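Local coordinates for putative secreted cellulose binding protein (Streptomyces coelicolor, PDB 4OY7), which cleaves cellulose oxidatively at its glycosidic bonds with the help of copper, and is represented here by its AA10 lytic polysaccharide monooxygenase domain, at residues 61-64 with 65-69. Numbering follows the deposited sequence.
Sequences GYVP and DGTLC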
ATOM      1  N   GLY A  61     -11.538  -2.667  14.805  1.00 10.75           N
ATOM      2  CA  GLY A  61     -11.611  -2.729  16.243  1.00 10.94           C
ATOM      3  C   GLY A  61     -10.242  -2.619  16.892  1.00 10.44           C
ATOM      4  O   GLY A  61     -10.157  -2.371  18.103  1.00 11.53           O
ATOM      5  N   TYR A  62      -9.181  -2.824  16.093  1.00  9.55           N
ATOM      6  CA  TYR A  62      -7.788  -2.714  16.545  1.00  9.08           C
ATOM      7  C   TYR A  62      -6.979  -1.617  15.794  1.00  8.56           C
ATOM      8  O   TYR A  62      -6.305  -0.822  16.438  1.00  9.04           O
ATOM      9  CB  TYR A  62      -7.088  -4.080  16.429  1.00  8.73           C
ATOM     10  CG  TYR A  62      -5.623  -3.967  16.697  1.00  8.48           C
ATOM     11  CD1 TYR A  62      -5.161  -3.669  17.973  1.00  8.91           C
ATOM     12  CD2 TYR A  62      -4.697  -4.081  15.667  1.00  8.07           C
ATOM     13  CE1 TYR A  62      -3.816  -3.514  18.231  1.00  9.00           C
ATOM     14  CE2 TYR A  62      -3.356  -3.936  15.909  1.00  8.09           C
ATOM     15  CZ  TYR A  62      -2.920  -3.640  17.192  1.00  8.57           C
ATOM     16  OH  TYR A  62      -1.583  -3.503  17.455  1.00  9.07           O
ATOM     17  N   VAL A  63      -7.005  -1.632  14.460  1.00  7.96           N
ATOM     18  CA  VAL A  63      -6.385  -0.569  13.608  1.00  7.54           C
ATOM     19  C   VAL A  63      -7.441   0.513  13.442  1.00  7.75           C
ATOM     20  O   VAL A  63      -8.497   0.262  12.867  1.00  7.63           O
ATOM     21  CB  VAL A  63      -5.874  -1.139  12.246  1.00  7.09           C
ATOM     22  CG1 VAL A  63      -5.148  -0.113  11.380  1.00  6.93           C
ATOM     23  CG2 VAL A  63      -4.967  -2.327  12.486  1.00  7.07           C
ATOM     24  N   PRO A  64      -7.199   1.713  13.993  1.00  7.93           N
ATOM     25  CA  PRO A  64      -8.272   2.709  13.953  1.00  8.20           C
ATOM     26  C   PRO A  64      -8.618   3.170  12.545  1.00  7.95           C
ATOM     27  O   PRO A  64      -7.733   3.210  11.698  1.00  7.34           O
ATOM     28  CB  PRO A  64      -7.717   3.866  14.799  1.00  8.80           C
ATOM     29  CG  PRO A  64      -6.773   3.192  15.732  1.00  8.84           C
ATOM     30  CD  PRO A  64      -6.117   2.124  14.906  1.00  8.26           C
ATOM     31  N   ASP A  65      -9.898   3.478  12.300  1.00  8.22           N
ATOM     32  CA  ASP A  65     -10.287   4.077  11.016  1.00  8.23           C
ATOM     33  C   ASP A  65      -9.402   5.286  10.759  1.00  7.97           C
ATOM     34  O   ASP A  65      -9.031   6.001  11.684  1.00  8.16           O
ATOM     35  CB  ASP A  65     -11.757   4.500  10.960  1.00  9.09           C
ATOM     36  CG  ASP A  65     -12.738   3.339  10.948  1.00  9.48           C
ATOM     37  OD1 ASP A  65     -12.387   2.247  10.495  1.00  9.73           O
ATOM     38  OD2 ASP A  65     -13.900   3.546  11.379  1.00 11.05           O
ATOM     39  N   GLY A  66      -9.013   5.468   9.501  1.00  7.61           N
ATOM     40  CA  GLY A  66      -8.202   6.611   9.126  1.00  7.58           C
ATOM     41  C   GLY A  66      -6.721   6.464   9.377  1.00  7.39           C
ATOM     42  O   GLY A  66      -5.995   7.417   9.158  1.00  7.72           O
ATOM     43  N   THR A  67      -6.266   5.283   9.820  1.00  7.02           N
ATOM     44  CA  THR A  67      -4.833   5.050  10.091  1.00  6.79           C
ATOM     45  C   THR A  67      -4.286   3.796   9.416  1.00  6.31           C
ATOM     46  O   THR A  67      -3.130   3.423   9.673  1.00  5.91           O
ATOM     47  CB  THR A  67      -4.529   4.943  11.583  1.00  7.27           C
ATOM     48  OG1 THR A  67      -5.004   3.691  12.097  1.00  7.21           O
ATOM     49  CG2 THR A  67      -5.131   6.095  12.309  1.00  7.87           C
ATOM     50  N   LEU A  68      -5.083   3.186   8.542  1.00  6.15           N
ATOM     51  CA  LEU A  68      -4.665   1.925   7.930  1.00  6.06           C
ATOM     52  C   LEU A  68      -3.335   2.077   7.190  1.00  6.25           C
ATOM     53  O   LEU A  68      -2.484   1.179   7.221  1.00  6.07           O
ATOM     54  CB  LEU A  68      -5.722   1.337   6.970  1.00  5.90           C
ATOM     55  CG  LEU A  68      -6.809   0.476   7.631  1.00  6.11           C
ATOM     56  CD1 LEU A  68      -7.612   1.343   8.593  1.00  6.51           C
ATOM     57  CD2 LEU A  68      -7.755  -0.151   6.622  1.00  6.02           C
ATOM     58  N   CYS A  69      -3.155   3.207   6.513  1.00  6.76           N
ATOM     59  CA  CYS A  69      -1.994   3.378   5.627  1.00  6.94           C
ATOM     60  C   CYS A  69      -0.673   3.600   6.352  1.00  6.86           C
ATOM     61  O   CYS A  69       0.386   3.583   5.723  1.00  6.54           O
ATOM     62  CB  CYS A  69      -2.226   4.493   4.597  1.00  7.64           C
ATOM     63  SG  CYS A  69      -3.786   4.316   3.690  1.00  8.83           S
TER
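Pro-64 and Thr-67 are the first and last residues of a type II beta turn in the long loop between strands 51-52 and 92-94 of this AA10 monooxygenase domain, away from the copper site. Two hydrogen bonds, both from Thr-67, grip the carbonyl oxygen of Pro-64. The backbone bond, Thr-67 N to Pro-64 O at 3.2 Å, closes the turn; its N-H...O angle of 140° is well short of straight. The hydroxyl adds a shorter bond, Thr-67 OG1 to Pro-64 O at 2.8 Å, and both donors come from the same face of the carbonyl plane. A chi1 of 73° sets OG1 between the backbone N and carbonyl carbon of Thr-67, where it meets Pro-64 O.

Residue types suit their places. The turn asks only for the carbonyl of Pro-64, so the missing N-H costs nothing there; Gly-66, with phi 82°, readily takes the positive value that a type II turn needs at its third position. The CB of Asp-65 leaves its CA away from residues 61-64, and its OD1 accepts a hydrogen bond from Trp-131 N, tying the turn to the loop between strands 112-119 and 134-141.

Apolar packing joins the two buried side chains, Val-63 and Leu-68, which cross at about a right angle, CG1 of Val-63 lying 4.0 Å from CD1 of Leu-68. Farther along, Cys-69 is disulfide-bonded to Cys-188 of strand 184-193. The threonine hydroxyl also borders the proline ring, Thr-67 OG1 standing 3.4 Å from Pro-64 CD.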